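Pab-dependent poly(a)-specific ribonuclease subunit PAN2 (Neurospora crassa, PDB 4CZX) probably acts as catalytic subunit of a cytoplasmic deadenylase shortening mRNA poly(A) tails, this chain being the subunit's N-terminal WD40 beta-propeller domain. Local coordinates at residues Y156-M161 / C166-K171; T152-S157 / T173-D178. One frame throughout, in Å; residues are numbered along the deposited sequence.

Contact 1. Residues Y156-M161 / C166-K171; sequences YSFLKM and CAATNK
Ser157 and Phe158 share one partner, Ala168, across the strands, a classic beta bulge in the hairpin that opens a four-stranded blade of the WD40 propeller. Strands 158-161 and 166-169 run antiparallel (172°), their axes 4.7 Å apart at closest approach.

Backbone hydrogen bonds hold the pair. At the bulge Ala168 O receives Ser157 N at 2.7 Å, nearly along the C=O axis, and a longer, weak bond from Phe158 N. Ala168 N returns a bond to Phe158 O, and Lys160 and Cys166 complete a hydrogen-bonded pair, with 2.8 Å from Cys166 N to Lys160 O.

Apolar packing divides between two faces. On one, Ala167 CB is shared: it lies over a face of the Tyr156 ring, 3.4 Å from CE1, and also meets Leu159 CD2 at 3.5 Å. With CG anti to the carbonyl carbon (chi1 -65°), the tyrosine ring is carried back across Ala167, and its OH is hydrogen-bonded to Asn175 ND2 of the third strand. Replacing Tyr156 by alanine would probably open a gap over Ala167 CB and leave Asn175 without its hydroxyl partner. On the other face, Ala168 CB meets the Phe158 ring at its edge and packs against Ile195 and Leu198 of strand 194-200 in the following blade.

Polar side chains gather at the bulge end of the hairpin. Ser157 OG, hydrogen-bonded to Trp132, lies beside Asn170. Thr169 OG1, also hydrogen-bonded to Thr173 OG1, closes an ST turn by accepting from Lys171 N at 3.0 Å.

Contact 2. Residues T152-S157 / T173-D178; sequences TQDQYS and TVNILD
Asp154 and Tyr156 reach across to Asn175 between backbones that stay well apart, the CA atoms of Asp154 and Asn175 being 8.7 Å from each other, so side chains alone bridge segment 152-157, a loop running into the start of strand 156-161, and strand 173-177. The meeting point is a single atom, Asn175 ND2, which gives two hydrogen bonds. One runs to Tyr156 OH at 2.8 Å and is nearly straight, with 171° at the hydrogen. The other reaches Asp154 OD2 at 2.9 Å and comes to it from above the carboxylate plane. Both acceptors lie close to the amide plane of Asn175, which suits the two N-H directions of a primary amide and should resist its rotation. The tyrosine ring stands almost perpendicular to that amide, at 85°, and receives it at its edge.

Asn175 CG is anti to the carbonyl carbon (chi1 -69°), which sends the amide out from the strand toward the loop. Because its OD1 accepts from Gln187, the whole group is gripped at both ends. The nearby carboxylate of Asp154 probably strengthens the polarisation of this buried amide. Leu177 CD2 packs against the hydroxyl end of the tyrosine, 3.9 Å from Tyr156 OH. Within the loop, Thr152 OG1 donates at 2.7 Å to Asp154 O, which itself sits over one face of the Tyr156 ring.

The loop links strand 145-151 of one propeller blade to strand 156-161 of the next. Asn175 stands on the third strand of that next blade, between strand 165-169, whose Thr169 it touches, and the outermost strand 184-189, which supplies Gln187.

How the contacts relate
Contacts 1 and 2 belong to one propeller blade and are both largely buried, although contact 1 includes an exposed residue, Lys160, while no touching residue of contact 2 is exposed. Contact 1 nevertheless lies deeper, its centre about 11 Å from that of the chain, against about 17 Å for the centre of contact 2. Strand 156-161 serves both. In contact 1 it pairs with its immediate neighbour through main-chain bonds, whereas in contact 2 its leading end and the preceding loop reach over strand 165-169 to the third strand through side chains. The contacts also meet directly: Asn175 N lies 2.7 Å from Ala167 O, a probable hydrogen bond between adjacent strands.

Contact 1. Residues Y156-M161 / C166-K171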
# COMPACT_ATOMS: atom_id res chain seq x y z
N TYR A 156 -25.70 -26.22 16.99
CA TYR A 156 -26.45 -26.36 15.75
C TYR A 156 -25.62 -26.13 14.48
O TYR A 156 -24.79 -25.23 14.44
CB TYR A 156 -27.64 -25.39 15.76
CG TYR A 156 -28.66 -25.74 16.82
CD1 TYR A 156 -29.35 -26.95 16.78
CD2 TYR A 156 -28.94 -24.87 17.87
CE1 TYR A 156 -30.29 -27.28 17.75
CE2 TYR A 156 -29.89 -25.19 18.83
CZ TYR A 156 -30.56 -26.40 18.77
OH TYR A 156 -31.48 -26.74 19.72
N SER A 157 -25.90 -26.93 13.45
CA SER A 157 -25.30 -26.72 12.13
C SER A 157 -26.25 -26.08 11.11
O SER A 157 -25.79 -25.49 10.13
CB SER A 157 -24.79 -28.04 11.56
OG SER A 157 -23.79 -28.60 12.41
N PHE A 158 -27.56 -26.24 11.32
CA PHE A 158 -28.60 -25.67 10.46
C PHE A 158 -29.77 -25.19 11.28
O PHE A 158 -30.11 -25.79 12.31
CB PHE A 158 -29.16 -26.69 9.45
CG PHE A 158 -28.16 -27.20 8.46
CD1 PHE A 158 -27.41 -28.33 8.73
CD2 PHE A 158 -28.00 -26.58 7.23
CE1 PHE A 158 -26.49 -28.81 7.82
CE2 PHE A 158 -27.08 -27.06 6.32
CZ PHE A 158 -26.33 -28.18 6.61
N LEU A 159 -30.40 -24.12 10.80
CA LEU A 159 -31.66 -23.60 11.33
C LEU A 159 -32.53 -23.19 10.16
O LEU A 159 -32.05 -22.56 9.23
CB LEU A 159 -31.42 -22.39 12.24
CG LEU A 159 -30.62 -22.58 13.53
CD1 LEU A 159 -30.28 -21.23 14.15
CD2 LEU A 159 -31.45 -23.40 14.51
N LYS A 160 -33.81 -23.56 10.18
CA LYS A 160 -34.74 -23.00 9.20
C LYS A 160 -36.16 -22.96 9.75
O LYS A 160 -36.65 -23.94 10.33
CB LYS A 160 -34.70 -23.78 7.87
CG LYS A 160 -35.71 -23.25 6.84
CD LYS A 160 -35.35 -23.65 5.41
CE LYS A 160 -36.45 -23.26 4.41
NZ LYS A 160 -36.05 -23.55 3.00
N MET A 161 -36.80 -21.81 9.56
CA MET A 161 -38.17 -21.59 9.98
C MET A 161 -39.16 -22.01 8.91
O MET A 161 -39.05 -21.58 7.77
CB MET A 161 -38.36 -20.10 10.32
CG MET A 161 -39.77 -19.72 10.67
SD MET A 161 -40.42 -20.55 12.13
CE MET A 161 -42.08 -19.85 12.16
N CYS A 166 -36.71 -25.48 12.65
CA CYS A 166 -36.11 -26.81 12.59
C CYS A 166 -34.61 -26.66 12.71
O CYS A 166 -33.95 -26.00 11.90
CB CYS A 166 -36.50 -27.54 11.31
SG CYS A 166 -38.29 -27.71 11.12
N ALA A 167 -34.08 -27.31 13.74
CA ALA A 167 -32.72 -27.04 14.20
C ALA A 167 -31.88 -28.31 14.17
O ALA A 167 -32.05 -29.18 15.02
CB ALA A 167 -32.76 -26.46 15.60
N ALA A 168 -30.96 -28.40 13.21
CA ALA A 168 -30.09 -29.58 13.13
C ALA A 168 -28.85 -29.40 14.01
O ALA A 168 -28.08 -28.46 13.83
CB ALA A 168 -29.68 -29.84 11.70
N THR A 169 -28.69 -30.31 14.97
CA THR A 169 -27.52 -30.31 15.82
C THR A 169 -26.33 -30.87 15.08
O THR A 169 -26.47 -31.52 14.04
CB THR A 169 -27.72 -31.15 17.09
OG1 THR A 169 -27.57 -32.54 16.75
CG2 THR A 169 -29.09 -30.91 17.68
N ASN A 170 -25.14 -30.68 15.64
CA ASN A 170 -23.96 -31.22 15.00
C ASN A 170 -23.76 -32.69 15.37
O ASN A 170 -22.72 -33.27 15.05
CB ASN A 170 -22.72 -30.39 15.35
CG ASN A 170 -22.50 -30.24 16.84
OD1 ASN A 170 -23.18 -30.87 17.65
ND2 ASN A 170 -21.52 -29.42 17.22
N LYS A 171 -24.77 -33.29 16.00
CA LYS A 171 -24.71 -34.72 16.36
C LYS A 171 -25.65 -35.57 15.50
O LYS A 171 -25.71 -36.79 15.68
CB LYS A 171 -25.05 -34.94 17.83
CG LYS A 171 -24.27 -34.11 18.83
CD LYS A 171 -22.79 -34.42 18.82
CE LYS A 171 -22.03 -33.41 19.68
NZ LYS A 171 -20.57 -33.70 19.73

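Contact 2. Residues T152-S157 / T173-D178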
# COMPACT_ATOMS: atom_id res chain seq x y z
N THR A 152 -27.94 -22.57 25.12
CA THR A 152 -28.37 -23.79 24.47
C THR A 152 -27.45 -24.94 24.86
O THR A 152 -26.23 -24.77 24.97
CB THR A 152 -28.42 -23.65 22.93
OG1 THR A 152 -28.89 -24.87 22.35
CG2 THR A 152 -27.06 -23.31 22.37
N GLN A 153 -28.04 -26.11 25.10
CA GLN A 153 -27.26 -27.29 25.41
C GLN A 153 -26.80 -27.97 24.14
O GLN A 153 -25.71 -28.54 24.07
CB GLN A 153 -28.07 -28.25 26.27
CG GLN A 153 -28.31 -27.74 27.68
CD GLN A 153 -28.44 -28.86 28.69
OE1 GLN A 153 -29.36 -29.68 28.61
NE2 GLN A 153 -27.50 -28.92 29.63
N ASP A 154 -27.64 -27.89 23.11
CA ASP A 154 -27.33 -28.47 21.81
C ASP A 154 -26.70 -27.43 20.89
O ASP A 154 -27.13 -26.28 20.85
CB ASP A 154 -28.59 -29.06 21.17
CG ASP A 154 -29.13 -30.26 21.94
OD1 ASP A 154 -28.33 -31.15 22.31
OD2 ASP A 154 -30.35 -30.31 22.19
N GLN A 155 -25.67 -27.84 20.15
CA GLN A 155 -25.01 -26.97 19.20
C GLN A 155 -25.54 -27.27 17.81
O GLN A 155 -25.83 -28.42 17.49
CB GLN A 155 -23.49 -27.14 19.28
CG GLN A 155 -22.94 -26.81 20.66
CD GLN A 155 -21.44 -26.90 20.72
OE1 GLN A 155 -20.79 -27.30 19.75
NE2 GLN A 155 -20.86 -26.53 21.86
N TYR A 156 -25.70 -26.22 16.99
CA TYR A 156 -26.45 -26.36 15.75
C TYR A 156 -25.62 -26.13 14.48
O TYR A 156 -24.79 -25.23 14.44
CB TYR A 156 -27.64 -25.39 15.76
CG TYR A 156 -28.66 -25.74 16.82
CD1 TYR A 156 -29.35 -26.95 16.78
CD2 TYR A 156 -28.94 -24.87 17.87
CE1 TYR A 156 -30.29 -27.28 17.75
CE2 TYR A 156 -29.89 -25.19 18.83
CZ TYR A 156 -30.56 -26.40 18.77
OH TYR A 156 -31.48 -26.74 19.72
N SER A 157 -25.90 -26.93 13.45
CA SER A 157 -25.30 -26.72 12.13
C SER A 157 -26.25 -26.08 11.11
O SER A 157 -25.79 -25.49 10.13
CB SER A 157 -24.79 -28.04 11.56
OG SER A 157 -23.79 -28.60 12.41
N THR A 173 -29.06 -35.06 15.24
CA THR A 173 -30.45 -34.99 15.68
C THR A 173 -31.06 -33.68 15.21
O THR A 173 -30.35 -32.72 14.93
CB THR A 173 -30.58 -35.08 17.21
OG1 THR A 173 -29.81 -34.04 17.82
CG2 THR A 173 -30.08 -36.41 17.72
N VAL A 174 -32.39 -33.65 15.12
CA VAL A 174 -33.08 -32.41 14.79
C VAL A 174 -33.96 -32.00 15.97
O VAL A 174 -34.79 -32.77 16.43
CB VAL A 174 -33.95 -32.58 13.54
CG1 VAL A 174 -34.77 -31.29 13.29
CG2 VAL A 174 -33.06 -32.88 12.35
N ASN A 175 -33.74 -30.78 16.47
CA ASN A 175 -34.65 -30.21 17.47
C ASN A 175 -35.71 -29.37 16.78
O ASN A 175 -35.40 -28.53 15.94
CB ASN A 175 -33.90 -29.35 18.49
CG ASN A 175 -33.01 -30.16 19.41
OD1 ASN A 175 -33.22 -31.36 19.60
ND2 ASN A 175 -32.02 -29.51 19.99
N ILE A 176 -36.97 -29.60 17.14
CA ILE A 176 -38.05 -28.77 16.64
C ILE A 176 -38.38 -27.73 17.69
O ILE A 176 -38.89 -28.05 18.77
CB ILE A 176 -39.28 -29.62 16.29
CG1 ILE A 176 -38.87 -30.74 15.33
CG2 ILE A 176 -40.40 -28.76 15.69
CD1 ILE A 176 -39.93 -31.78 15.16
N LEU A 177 -38.06 -26.48 17.38
CA LEU A 177 -38.15 -25.39 18.35
C LEU A 177 -39.39 -24.53 18.16
O LEU A 177 -39.73 -24.16 17.04
CB LEU A 177 -36.92 -24.49 18.26
CG LEU A 177 -35.53 -25.11 18.28
CD1 LEU A 177 -34.50 -23.98 18.20
CD2 LEU A 177 -35.33 -25.93 19.53
N ASP A 178 -40.05 -24.22 19.27
CA ASP A 178 -41.15 -23.26 19.23
C ASP A 178 -40.60 -21.93 18.72
O ASP A 178 -39.61 -21.41 19.24
CB ASP A 178 -41.77 -23.11 20.62
CG ASP A 178 -42.99 -22.20 20.61
OD1 ASP A 178 -42.81 -20.97 20.51
OD2 ASP A 178 -44.11 -22.73 20.69